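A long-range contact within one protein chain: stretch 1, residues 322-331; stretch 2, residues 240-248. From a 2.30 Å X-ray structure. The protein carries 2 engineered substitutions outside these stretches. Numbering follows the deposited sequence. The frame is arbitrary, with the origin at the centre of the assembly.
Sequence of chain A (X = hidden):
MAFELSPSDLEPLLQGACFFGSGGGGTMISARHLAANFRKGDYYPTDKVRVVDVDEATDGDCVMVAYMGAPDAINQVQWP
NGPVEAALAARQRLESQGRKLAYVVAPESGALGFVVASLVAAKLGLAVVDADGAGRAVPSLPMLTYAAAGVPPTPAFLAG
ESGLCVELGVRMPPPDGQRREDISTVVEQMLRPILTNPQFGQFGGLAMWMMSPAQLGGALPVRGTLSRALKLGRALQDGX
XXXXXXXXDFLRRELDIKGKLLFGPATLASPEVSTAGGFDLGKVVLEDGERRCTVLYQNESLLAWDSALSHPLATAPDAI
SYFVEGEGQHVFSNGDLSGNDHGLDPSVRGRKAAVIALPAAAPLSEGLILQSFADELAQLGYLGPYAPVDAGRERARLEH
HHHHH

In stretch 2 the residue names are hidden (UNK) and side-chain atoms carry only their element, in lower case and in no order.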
# COMPACT_ATOMS: atom_id res chain seq x y z
N TYR A 322 -29.79 16.27 -6.73
CA TYR A 322 -30.86 16.20 -7.71
C TYR A 322 -32.19 15.90 -7.02
O TYR A 322 -32.23 15.36 -5.91
CB TYR A 322 -30.60 15.07 -8.71
CG TYR A 322 -29.21 15.04 -9.31
CD1 TYR A 322 -28.75 16.07 -10.11
CD2 TYR A 322 -28.36 13.96 -9.05
CE1 TYR A 322 -27.47 16.04 -10.65
CE2 TYR A 322 -27.08 13.92 -9.58
CZ TYR A 322 -26.64 14.96 -10.38
OH TYR A 322 -25.36 14.94 -10.88
N PHE A 323 -33.26 16.29 -7.69
CA PHE A 323 -34.60 15.99 -7.24
C PHE A 323 -35.42 15.70 -8.48
O PHE A 323 -35.66 16.58 -9.31
CB PHE A 323 -35.25 17.12 -6.43
CG PHE A 323 -36.58 16.72 -5.84
CD1 PHE A 323 -37.74 16.75 -6.61
CD2 PHE A 323 -36.64 16.17 -4.56
CE1 PHE A 323 -38.95 16.24 -6.12
CE2 PHE A 323 -37.85 15.65 -4.06
CZ PHE A 323 -39.00 15.68 -4.84
N VAL A 324 -35.84 14.45 -8.61
CA VAL A 324 -36.64 14.04 -9.74
C VAL A 324 -38.11 14.08 -9.34
O VAL A 324 -38.57 13.28 -8.53
CB VAL A 324 -36.25 12.62 -10.19
CG1 VAL A 324 -36.89 12.31 -11.55
CG2 VAL A 324 -34.73 12.51 -10.27
N GLU A 325 -38.84 15.04 -9.90
CA GLU A 325 -40.25 15.21 -9.61
C GLU A 325 -41.08 14.07 -10.20
O GLU A 325 -40.62 13.33 -11.06
CB GLU A 325 -40.73 16.55 -10.14
CG GLU A 325 -40.06 17.74 -9.47
CD GLU A 325 -40.62 19.08 -9.93
OE1 GLU A 325 -40.36 20.10 -9.25
OE2 GLU A 325 -41.31 19.11 -10.98
N GLY A 326 -42.32 13.96 -9.72
CA GLY A 326 -43.21 12.92 -10.21
C GLY A 326 -43.52 11.89 -9.13
O GLY A 326 -43.58 12.22 -7.95
N GLU A 327 -43.73 10.65 -9.54
CA GLU A 327 -44.03 9.58 -8.60
C GLU A 327 -42.86 8.60 -8.62
O GLU A 327 -42.39 8.21 -9.69
CB GLU A 327 -45.31 8.85 -9.01
CG GLU A 327 -46.54 9.76 -9.18
CD GLU A 327 -47.17 10.19 -7.86
OE1 GLU A 327 -48.08 11.04 -7.89
OE2 GLU A 327 -46.76 9.68 -6.79
N GLY A 328 -42.38 8.22 -7.45
CA GLY A 328 -41.27 7.29 -7.39
C GLY A 328 -40.01 7.88 -6.79
O GLY A 328 -40.05 8.93 -6.16
N GLN A 329 -38.90 7.19 -7.00
CA GLN A 329 -37.61 7.63 -6.48
C GLN A 329 -37.35 9.08 -6.85
O GLN A 329 -37.29 9.43 -8.03
CB GLN A 329 -36.49 6.73 -7.02
CG GLN A 329 -35.14 6.91 -6.33
CD GLN A 329 -35.23 6.76 -4.82
OE1 GLN A 329 -35.73 5.76 -4.31
NE2 GLN A 329 -34.75 7.77 -4.09
N HIS A 330 -37.19 9.92 -5.84
CA HIS A 330 -36.95 11.35 -6.03
C HIS A 330 -35.48 11.73 -5.92
O HIS A 330 -35.04 12.68 -6.56
CB HIS A 330 -37.76 12.15 -5.01
CG HIS A 330 -39.24 11.92 -5.08
ND1 HIS A 330 -39.98 12.20 -6.21
CD2 HIS A 330 -40.12 11.43 -4.17
CE1 HIS A 330 -41.25 11.90 -5.99
NE2 HIS A 330 -41.36 11.43 -4.76
N VAL A 331 -34.74 10.98 -5.09
CA VAL A 331 -33.31 11.26 -4.87
C VAL A 331 -32.37 10.18 -5.43
O VAL A 331 -32.62 8.98 -5.32
CB VAL A 331 -33.02 11.47 -3.36
CG1 VAL A 331 -33.90 12.58 -2.83
CG2 VAL A 331 -33.25 10.17 -2.57
N UNK A 240 -44.58 12.64 0.70
CA UNK A 240 -44.93 14.00 1.12
C UNK A 240 -44.17 15.08 0.36
O UNK A 240 -44.46 16.27 0.50
c UNK A 240 -45.54 13.28 3.53
c UNK A 240 -44.70 14.18 2.62
n UNK A 240 -45.62 12.89 7.37
c UNK A 240 -45.95 12.59 5.94
c UNK A 240 -45.26 13.58 5.00
N UNK A 241 -43.19 14.68 -0.44
CA UNK A 241 -42.39 15.64 -1.20
C UNK A 241 -42.11 15.10 -2.60
O UNK A 241 -41.15 14.36 -2.83
c UNK A 241 -41.07 15.97 -0.45
c UNK A 241 -40.43 14.70 0.06
c UNK A 241 -40.12 16.72 -1.35
N UNK A 242 -42.98 15.48 -3.54
CA UNK A 242 -42.89 15.03 -4.93
C UNK A 242 -42.45 16.10 -5.93
O UNK A 242 -42.38 15.85 -7.13
c UNK A 242 -44.24 14.47 -5.37
c UNK A 242 -44.80 13.34 -4.49
c UNK A 242 -46.20 12.95 -4.95
n UNK A 242 -45.95 10.53 -4.41
c UNK A 242 -46.75 11.77 -4.18
N UNK A 243 -42.16 17.30 -5.43
CA UNK A 243 -41.72 18.40 -6.27
C UNK A 243 -40.53 19.11 -5.64
O UNK A 243 -40.37 19.11 -4.42
c UNK A 243 -44.05 18.86 -7.12
o UNK A 243 -43.18 19.99 -5.18
c UNK A 243 -42.83 19.46 -6.46
N UNK A 244 -39.71 19.72 -6.48
CA UNK A 244 -38.54 20.45 -6.01
C UNK A 244 -38.97 21.52 -5.01
O UNK A 244 -38.31 21.72 -3.99
c UNK A 244 -37.81 21.09 -7.20
N UNK A 245 -40.07 22.21 -5.31
CA UNK A 245 -40.58 23.26 -4.43
C UNK A 245 -40.95 22.67 -3.07
O UNK A 245 -40.64 23.25 -2.03
o UNK A 245 -43.74 25.74 -6.09
c UNK A 245 -42.34 25.12 -4.26
c UNK A 245 -41.82 23.91 -5.04
c UNK A 245 -43.63 25.68 -4.85
o UNK A 245 -44.52 26.08 -4.07
N UNK A 246 -41.60 21.51 -3.09
CA UNK A 246 -41.98 20.85 -1.85
C UNK A 246 -40.74 20.43 -1.06
O UNK A 246 -40.75 20.44 0.16
c UNK A 246 -42.84 19.62 -2.16
N UNK A 247 -39.68 20.06 -1.77
CA UNK A 247 -38.45 19.65 -1.09
C UNK A 247 -37.87 20.83 -0.34
O UNK A 247 -37.49 20.71 0.83
c UNK A 247 -37.43 19.11 -2.11
c UNK A 247 -35.49 16.05 -0.86
se UNK A 247 -35.99 17.70 0.02
c UNK A 247 -36.03 18.86 -1.55
N UNK A 248 -37.81 21.98 -1.01
CA UNK A 248 -37.29 23.19 -0.39
C UNK A 248 -38.17 23.60 0.79
O UNK A 248 -37.66 24.03 1.83
c UNK A 248 -36.44 25.26 -3.56
c UNK A 248 -37.22 24.33 -1.41
c UNK A 248 -36.25 24.13 -2.57
c UNK A 248 -34.81 24.11 -2.06
O HOH W 1 -43.42 9.58 -3.92

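Position 240 carries four side-chain carbons in a row ending in a nitrogen. The chain is extended, its CA-to-CB bond points away, and it touches nothing on stretch 1. An unbranched four-carbon chain with a terminal amine is lysine: Lys240.

Position 241 has three side-chain carbons, one carrying the other two. A fork at CB without any heteroatom is valine. This is Val241, with chi1 in the p well. Its CG2 lies 3.7 Å from CE2 of Phe323, an apolar contact. Its backbone O sits 3.2 Å from Phe323 CZ, near the plane of that ring, and 3.4 Å from His330 CD2, over one face of the imidazole.

Position 242 again shows four carbons in a row ending in nitrogen. The nitrogen lies 2.7 Å from OE2 of Glu327, so a cationic amine suits the site. The residue is Lys242. Its NZ forms a salt bridge with that carboxylate. NZ also donates to water 1, at 2.7 Å from the water O, and the same water O is 2.9 Å from His330 NE2. Chi2 and chi3 are t, and chi4 (m) bends the end of the chain.

Position 243 has one carbon carrying an oxygen and a carbon. That branching is threonine, Thr243. Its OG1 accepts from the backbone N of position 246 at 3.0 Å, which caps the start of the helix. The CA-to-CB bond points away overall, yet CB comes within 3.8 Å of Glu325 OE1.

Position 244 has a single side-chain carbon, so it is alanine. CB of Ala244 is 3.4 Å from Glu325 OE1 and 4.4 Å from Phe323 CD1.

Position 245 has three carbons, the third carrying two oxygens. This is a glutamate, Glu245. Its end leads away from stretch 1, and the side chain makes no close contact there.

Position 246 has one side-chain carbon and does not touch stretch 1. It is alanine, Ala246.

Position 247 has two carbons, a selenium and a last carbon, unbranched. Selenium identifies selenomethionine, here written Met247. Its CE is 3.9 Å from Phe323 CD2 and 4.3 Å from Val331 CG1.

Position 248 has four carbons, forked at the second. This is leucine, Leu248, out of reach of stretch 1.

The contact joins a strand end and the loop after it to the start of a helix and the loop that leads into it. Phe323 is its apolar centre. The ring packs against Val241, Ala244 and Met247, and Thr243 O lies over one face. Polar bonds hold the neighbouring backbone. Gly326 N donates to Lys242 O at 3.2 Å. Glu325 OE1 accepts from Ala244 N at 2.9 Å, satisfying an amide in the first turn of the helix. The salt bridge ties down the more exposed side. Within stretch 1, His330 ND1 donates to Val324 O at 2.9 Å, which helps hold the imidazole in place beside Val241 and Lys242.

Stretch 2, residues 240-248: KVKTAEAML
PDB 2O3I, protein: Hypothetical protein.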